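Ancylostoma secreted protein 1 (Necator americanus, PDB 3NT8) is a secreted protein built from two CAP domains, probably associated with the transition of infective hookworm larvae to parasitism. Local coordinates at residues M69-W74 with G208-L213; A85-P90 with A163-G168; M104-S109 with L171-I176. All coordinates share one frame; numbering follows the deposited sequence.

Contact 1. Residues M69-W74 with G208-L213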
# COMPACT_ATOMS: atom_id res chain seq x y z
N MET A 69 -11.49 6.36 5.83
CA MET A 69 -11.91 6.54 4.43
C MET A 69 -11.73 7.98 4.07
O MET A 69 -12.45 8.85 4.59
CB MET A 69 -13.35 6.13 4.22
CG MET A 69 -13.85 6.33 2.79
SD MET A 69 -13.10 5.25 1.55
CE MET A 69 -13.70 3.61 1.93
N TYR A 70 -10.75 8.25 3.21
CA TYR A 70 -10.42 9.62 2.76
C TYR A 70 -11.30 10.19 1.62
O TYR A 70 -11.69 9.48 0.66
CB TYR A 70 -8.91 9.80 2.46
CG TYR A 70 -8.08 9.94 3.71
CD1 TYR A 70 -7.56 11.19 4.08
CD2 TYR A 70 -7.92 8.88 4.59
CE1 TYR A 70 -6.88 11.37 5.23
CE2 TYR A 70 -7.19 9.03 5.76
CZ TYR A 70 -6.67 10.25 6.07
OH TYR A 70 -5.97 10.35 7.26
N LYS A 71 -11.64 11.45 1.78
CA LYS A 71 -12.35 12.23 0.77
C LYS A 71 -11.31 12.52 -0.27
O LYS A 71 -10.19 12.87 0.08
CB LYS A 71 -12.83 13.53 1.37
CG LYS A 71 -13.72 14.33 0.46
CD LYS A 71 -14.29 15.56 1.20
CE LYS A 71 -15.31 16.32 0.23
NZ LYS A 71 -15.72 17.66 0.74
N LEU A 72 -11.67 12.38 -1.54
CA LEU A 72 -10.81 12.78 -2.65
C LEU A 72 -10.84 14.27 -2.89
O LEU A 72 -11.90 14.90 -2.76
CB LEU A 72 -11.24 12.01 -3.95
CG LEU A 72 -11.28 10.46 -3.84
CD1 LEU A 72 -11.62 9.68 -5.15
CD2 LEU A 72 -9.92 9.99 -3.35
N SER A 73 -9.70 14.84 -3.24
CA SER A 73 -9.62 16.20 -3.78
C SER A 73 -9.25 16.12 -5.23
O SER A 73 -8.50 15.21 -5.65
CB SER A 73 -8.53 16.96 -3.06
OG SER A 73 -8.85 16.97 -1.70
N TRP A 74 -9.76 17.04 -6.02
CA TRP A 74 -9.34 17.13 -7.43
C TRP A 74 -7.87 17.53 -7.68
O TRP A 74 -7.33 18.39 -6.99
CB TRP A 74 -10.29 18.08 -8.18
CG TRP A 74 -10.21 17.97 -9.66
CD1 TRP A 74 -9.43 18.74 -10.51
CD2 TRP A 74 -10.93 17.06 -10.48
NE1 TRP A 74 -9.63 18.34 -11.79
CE2 TRP A 74 -10.57 17.34 -11.81
CE3 TRP A 74 -11.89 16.04 -10.22
CZ2 TRP A 74 -11.08 16.62 -12.89
CZ3 TRP A 74 -12.40 15.32 -11.29
CH2 TRP A 74 -12.01 15.63 -12.62
N GLY A 208 -8.35 15.98 8.95
CA GLY A 208 -9.63 16.50 9.37
C GLY A 208 -10.67 15.40 9.18
O GLY A 208 -10.35 14.32 8.69
N CYS A 209 -11.90 15.68 9.57
CA CYS A 209 -13.01 14.73 9.41
C CYS A 209 -14.29 15.43 9.02
O CYS A 209 -14.79 16.28 9.78
CB CYS A 209 -13.24 13.90 10.67
SG CYS A 209 -14.64 12.77 10.44
N GLU A 210 -14.82 15.09 7.85
CA GLU A 210 -16.05 15.69 7.33
C GLU A 210 -17.10 14.61 7.15
O GLU A 210 -17.07 13.88 6.16
CB GLU A 210 -15.81 16.34 5.98
CG GLU A 210 -15.28 17.74 6.09
CD GLU A 210 -15.04 18.35 4.75
OE1 GLU A 210 -15.78 17.98 3.79
OE2 GLU A 210 -14.12 19.21 4.69
N ASP A 211 -18.04 14.53 8.08
CA ASP A 211 -19.17 13.58 8.00
C ASP A 211 -18.70 12.17 7.55
O ASP A 211 -19.11 11.65 6.52
CB ASP A 211 -20.34 14.17 7.15
CG ASP A 211 -21.59 13.28 7.15
OD1 ASP A 211 -21.88 12.60 8.17
OD2 ASP A 211 -22.31 13.25 6.12
N GLY A 212 -17.81 11.57 8.35
CA GLY A 212 -17.34 10.19 8.10
C GLY A 212 -16.19 10.03 7.09
O GLY A 212 -15.68 8.93 6.89
N LEU A 213 -15.78 11.13 6.46
CA LEU A 213 -14.67 11.07 5.51
C LEU A 213 -13.51 11.81 6.09
O LEU A 213 -13.64 12.97 6.53
CB LEU A 213 -15.02 11.64 4.09
CG LEU A 213 -16.02 10.85 3.20
CD1 LEU A 213 -16.34 11.59 1.88
CD2 LEU A 213 -15.52 9.44 2.95
O HOH W 1 -13.67 6.93 7.72

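Contact 2. Residues A85-P90 with A163-G168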
# COMPACT_ATOMS: atom_id res chain seq x y z
N ALA A 85 -3.32 12.05 -22.69
CA ALA A 85 -3.04 10.67 -23.05
C ALA A 85 -4.15 10.01 -23.82
O ALA A 85 -3.94 8.99 -24.47
CB ALA A 85 -2.65 9.86 -21.85
N ILE A 86 -5.33 10.61 -23.75
CA ILE A 86 -6.51 10.02 -24.36
C ILE A 86 -6.98 10.77 -25.61
O ILE A 86 -8.12 10.60 -26.05
CB ILE A 86 -7.67 9.83 -23.31
CG1 ILE A 86 -8.18 11.19 -22.76
CG2 ILE A 86 -7.16 8.99 -22.12
CD1 ILE A 86 -9.49 11.10 -22.00
N GLN A 87 -6.12 11.60 -26.19
CA GLN A 87 -6.59 12.45 -27.31
C GLN A 87 -7.07 11.63 -28.53
O GLN A 87 -7.97 12.05 -29.27
CB GLN A 87 -5.55 13.51 -27.69
CG GLN A 87 -5.37 14.66 -26.66
CD GLN A 87 -6.55 15.64 -26.58
OE1 GLN A 87 -6.87 16.35 -27.55
NE2 GLN A 87 -7.19 15.71 -25.38
N SER A 88 -6.51 10.44 -28.69
CA SER A 88 -6.88 9.58 -29.82
C SER A 88 -7.78 8.40 -29.41
O SER A 88 -7.93 7.43 -30.18
CB SER A 88 -5.60 9.04 -30.43
OG SER A 88 -4.81 8.47 -29.39
N CYS A 89 -8.38 8.50 -28.22
CA CYS A 89 -9.18 7.41 -27.61
C CYS A 89 -8.47 6.05 -27.69
O CYS A 89 -9.02 5.07 -28.27
CB CYS A 89 -10.62 7.35 -28.16
SG CYS A 89 -11.53 8.94 -28.08
N PRO A 90 -7.25 5.97 -27.11
CA PRO A 90 -6.46 4.74 -27.23
C PRO A 90 -7.10 3.57 -26.50
O PRO A 90 -7.83 3.78 -25.51
CB PRO A 90 -5.12 5.11 -26.56
CG PRO A 90 -5.50 6.06 -25.51
CD PRO A 90 -6.62 6.92 -26.16
N ALA A 163 -11.02 12.84 -17.04
CA ALA A 163 -11.20 13.51 -18.30
C ALA A 163 -11.93 12.58 -19.30
O ALA A 163 -11.83 11.37 -19.15
CB ALA A 163 -9.79 13.96 -18.85
N TYR A 164 -12.71 13.12 -20.25
CA TYR A 164 -13.22 12.36 -21.41
C TYR A 164 -12.68 13.00 -22.71
O TYR A 164 -12.17 14.10 -22.67
CB TYR A 164 -14.74 12.22 -21.42
CG TYR A 164 -15.46 13.55 -21.40
CD1 TYR A 164 -15.45 14.41 -22.52
CD2 TYR A 164 -16.07 13.98 -20.25
CE1 TYR A 164 -16.07 15.66 -22.48
CE2 TYR A 164 -16.68 15.22 -20.19
CZ TYR A 164 -16.68 16.06 -21.31
OH TYR A 164 -17.26 17.28 -21.25
N LYS A 165 -12.69 12.26 -23.82
CA LYS A 165 -12.36 12.77 -25.14
C LYS A 165 -13.27 12.13 -26.16
O LYS A 165 -13.39 10.92 -26.16
CB LYS A 165 -10.93 12.45 -25.50
CG LYS A 165 -10.42 13.07 -26.78
CD LYS A 165 -10.35 14.58 -26.74
CE LYS A 165 -9.76 15.03 -28.11
NZ LYS A 165 -9.41 16.50 -28.22
N VAL A 166 -13.91 12.95 -27.02
CA VAL A 166 -14.67 12.46 -28.17
C VAL A 166 -13.72 12.17 -29.39
O VAL A 166 -12.86 12.97 -29.73
CB VAL A 166 -15.82 13.44 -28.57
CG1 VAL A 166 -16.60 12.94 -29.76
CG2 VAL A 166 -16.78 13.63 -27.40
N CYS A 167 -13.89 11.00 -30.02
CA CYS A 167 -13.14 10.73 -31.24
C CYS A 167 -14.09 10.33 -32.33
O CYS A 167 -14.20 9.15 -32.66
CB CYS A 167 -12.09 9.63 -31.01
SG CYS A 167 -10.92 10.00 -29.75
N GLY A 168 -14.80 11.30 -32.89
CA GLY A 168 -15.84 11.01 -33.88
C GLY A 168 -17.02 10.23 -33.36
O GLY A 168 -18.01 10.81 -32.95

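Contact 3. Residues M104-S109 with L171-I176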
# COMPACT_ATOMS: atom_id res chain seq x y z
N MET A 104 -13.00 3.46 -19.77
CA MET A 104 -14.25 3.01 -20.38
C MET A 104 -14.35 3.59 -21.77
O MET A 104 -14.06 4.76 -21.99
CB MET A 104 -15.47 3.47 -19.57
CG MET A 104 -16.75 3.07 -20.12
SD MET A 104 -16.92 1.32 -19.95
CE MET A 104 -18.63 1.25 -20.54
N SER A 105 -14.81 2.76 -22.69
CA SER A 105 -14.96 3.18 -24.07
C SER A 105 -16.41 3.03 -24.53
O SER A 105 -17.04 2.00 -24.31
CB SER A 105 -13.99 2.41 -24.97
OG SER A 105 -14.14 2.82 -26.33
N TRP A 106 -16.95 4.09 -25.14
CA TRP A 106 -18.28 4.03 -25.74
C TRP A 106 -18.25 4.18 -27.26
O TRP A 106 -17.42 4.92 -27.81
CB TRP A 106 -19.18 5.12 -25.17
CG TRP A 106 -19.31 5.09 -23.71
CD1 TRP A 106 -18.53 5.76 -22.80
CD2 TRP A 106 -20.27 4.37 -22.96
NE1 TRP A 106 -18.95 5.47 -21.52
CE2 TRP A 106 -20.02 4.63 -21.59
CE3 TRP A 106 -21.33 3.53 -23.32
CZ2 TRP A 106 -20.80 4.07 -20.58
CZ3 TRP A 106 -22.11 2.97 -22.31
CH2 TRP A 106 -21.83 3.25 -20.95
N SER A 107 -19.16 3.48 -27.94
CA SER A 107 -19.31 3.68 -29.37
C SER A 107 -20.74 3.98 -29.71
O SER A 107 -21.68 3.41 -29.15
CB SER A 107 -18.79 2.50 -30.20
OG SER A 107 -17.40 2.35 -30.05
N SER A 108 -20.90 4.92 -30.63
CA SER A 108 -22.23 5.20 -31.16
C SER A 108 -22.07 5.85 -32.51
O SER A 108 -21.20 6.71 -32.67
CB SER A 108 -23.01 6.11 -30.21
OG SER A 108 -24.23 6.54 -30.79
N SER A 109 -22.92 5.44 -33.45
CA SER A 109 -22.89 5.87 -34.84
C SER A 109 -23.37 7.29 -34.99
O SER A 109 -23.13 7.94 -36.03
CB SER A 109 -23.76 4.96 -35.71
OG SER A 109 -25.10 4.95 -35.23
N LEU A 171 -16.06 7.47 -27.66
CA LEU A 171 -15.87 8.31 -26.46
C LEU A 171 -15.09 7.55 -25.42
O LEU A 171 -15.46 6.48 -25.04
CB LEU A 171 -17.23 8.74 -25.87
CG LEU A 171 -17.18 9.53 -24.55
CD1 LEU A 171 -16.67 10.96 -24.71
CD2 LEU A 171 -18.53 9.61 -23.96
N ALA A 172 -14.01 8.12 -24.94
CA ALA A 172 -13.30 7.47 -23.87
C ALA A 172 -13.45 8.35 -22.63
O ALA A 172 -13.35 9.60 -22.73
CB ALA A 172 -11.83 7.27 -24.26
N VAL A 173 -13.81 7.71 -21.52
CA VAL A 173 -13.94 8.35 -20.22
C VAL A 173 -13.05 7.60 -19.23
O VAL A 173 -13.06 6.39 -19.21
CB VAL A 173 -15.38 8.30 -19.71
CG1 VAL A 173 -15.45 9.09 -18.38
CG2 VAL A 173 -16.37 8.84 -20.78
N SER A 174 -12.25 8.32 -18.46
CA SER A 174 -11.13 7.73 -17.71
C SER A 174 -10.86 8.56 -16.44
O SER A 174 -11.11 9.71 -16.41
CB SER A 174 -9.84 7.57 -18.55
OG SER A 174 -8.82 6.82 -17.82
N CYS A 175 -10.38 7.91 -15.39
CA CYS A 175 -10.02 8.58 -14.12
C CYS A 175 -8.77 7.88 -13.68
O CYS A 175 -8.63 6.68 -13.90
CB CYS A 175 -11.10 8.40 -13.02
SG CYS A 175 -12.66 9.25 -13.22
N ILE A 176 -7.87 8.66 -13.09
CA ILE A 176 -6.64 8.16 -12.48
C ILE A 176 -6.63 8.54 -11.01
O ILE A 176 -7.27 9.52 -10.61
CB ILE A 176 -5.33 8.70 -13.15
CG1 ILE A 176 -5.41 10.18 -13.42
CG2 ILE A 176 -4.99 7.98 -14.42
CD1 ILE A 176 -4.07 10.74 -13.69

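Contact 1. Residues M69-W74 with G208-L213
Met69 and Leu213 pack side by side with their side chains pointing the same way, and Met69 CG comes to 3.5 Å from Leu213 CD2. The backbones close in at the same place: Leu213 CA lies 3.3 Å from Met69 O in a bent CA-H...O contact. The other branch of the leucine meets Lys71, whose side chain runs across it at about a right angle, with Leu213 CD1 lying 4.0 Å from Lys71 CG. With CG anti to the backbone N (chi1 -173°) and the chain extended beyond it, Lys71 then passes the leucine to reach Glu210 at the surface. There Lys71 NZ forms a hydrogen-bonded salt bridge of 3.1 Å with Glu210 OE1, on the syn side of the carboxylate and 18° out of its plane. A water bridges the other end of the contact, accepting from Met69 N and donating to Gly212 O. Leu213 and Glu210 are set in place by a type I' turn, in which Asp211 and Gly212 both take left-handed backbone angles. Two backbone bonds close the turn: Glu210 N donates to Leu213 O at 2.8 Å, and Leu213 N returns a bond to Glu210 O at 3.1 Å. Farther out, Arg49 of helix 34-52 bonds to the carbonyls of Glu210 and Asp211, while Lys53 makes a salt bridge with Asp211. The side chain of Tyr70 starts away from 208-213, and its hydroxyl is hydrogen-bonded to Ser207 OG and Tyr204 N. Met69 and Lys71 each make backbone hydrogen bonds with Cys214, and Cys209 is disulfide-bonded to Cys195. The whole is a two-residue beta hairpin of a disulfide-rich segment, docked on the chain that leads into strand 73-74 of the first CAP sheet.

Contact 2. Residues A85-P90 with A163-G168
Lys165, Ile86 and the cystine Cys89-Cys167 carry this contact, which fastens a type I turn just after helix 76-85 to strand 159-167 of the CAP-fold sheet. Lys165 has the most surface buried. Lys165 CB sits 3.4 Å from Ile86 O, the same carbonyl that closes the turn by accepting from Cys89 N. A bend at chi2 (66°) swings CD beside the amide of Gln87, and the chain beyond it carries Lys165 NZ to 2.6 Å from Gln87 OE1. This hydrogen bond arrives from above the carbonyl plane, 40° out of it, with a C=O...N angle of 119°. Gln87 NE2 donates to Gln83 O in the preceding helix, which fixes the rotation of the amide and presents its oxygen to the lysine.

Ile86 works from the buried side. CG1 stands in the crowded position between backbone N and carbonyl carbon, and Ile86 CD1 lies against the strand backbone, 3.7 Å from Ala163 O. Ile86 CD1 also touches Lys165 CB and, more loosely, Ala163 CB at 4.3 Å. Beyond the lysine, the turn is joined covalently to the strand. Cys89, with left-handed backbone angles, points its CB at the strand, and both sulfurs lie anti to their own carbonyl carbons. The Cys89 SG-Cys167 SG bond measures 2.1 Å, and Cys89 SG also rests 3.3 Å from Lys165 O.

Contact 3. Residues M104-S109 with L171-I176
Trp106 and Leu171 are a hydrogen-bonded pair between antiparallel strands of the CAP sheet: Trp106 N donates to Leu171 O at 2.8 Å, almost straight at 172°, and Leu171 N returns a bond to Trp106 O. Two residues along, Val173 N donates to Met104 O at 3.0 Å, whereas the reciprocal bond from Met104 N to Val173 O is bent to 129° and weak. Between these pairs Ser105 and Ala172 make a non-hydrogen-bonded pair, where Ala172 CA lies 3.4 Å from Met104 O in a CA-H...O contact. Ser105 OG is hydrogen-bonded to Lys170 NZ.

The side chains of Met104, Trp106, Leu171 and Val173 share the face that meets helix 119-127 and the loop before it. Trp106 lies alongside Leu171, its CD1 4.0 Å from Leu171 CD2, while Val173 CG2 approaches the edge of the indole near its plane. NE1 is held by Thr122 OG1 of that helix, and Lys118 makes a cation-pi contact with the ring. On the same strand, the Met104 chain bends at chi2 (69°) and then runs on to set CE over one face of the Trp106 indole, 3.6 Å from its plane and offset toward the rim.

How the contacts relate
From the N terminus the chain lays down 69-74, 85-90 and 104-109 in turn, and later segments return to each. Segment 163-168 comes back to 85-90, closing contact 2, and 171-176 then pairs with 104-109 to close contact 3, so these two loops cross. Contact 1 closes last, when 208-213 reaches 69-74, and its loop encloses both others. Strands 159-167 and 170-177 follow each other in the chain and pair in the sheet, joining contact 2 to contact 3 through bonds such as Lys165 N to Ala172 O, 2.9 Å. Contact 1, centred about 30 Å from contact 2, instead ties the later hairpin to the approach to outer strand 73-74.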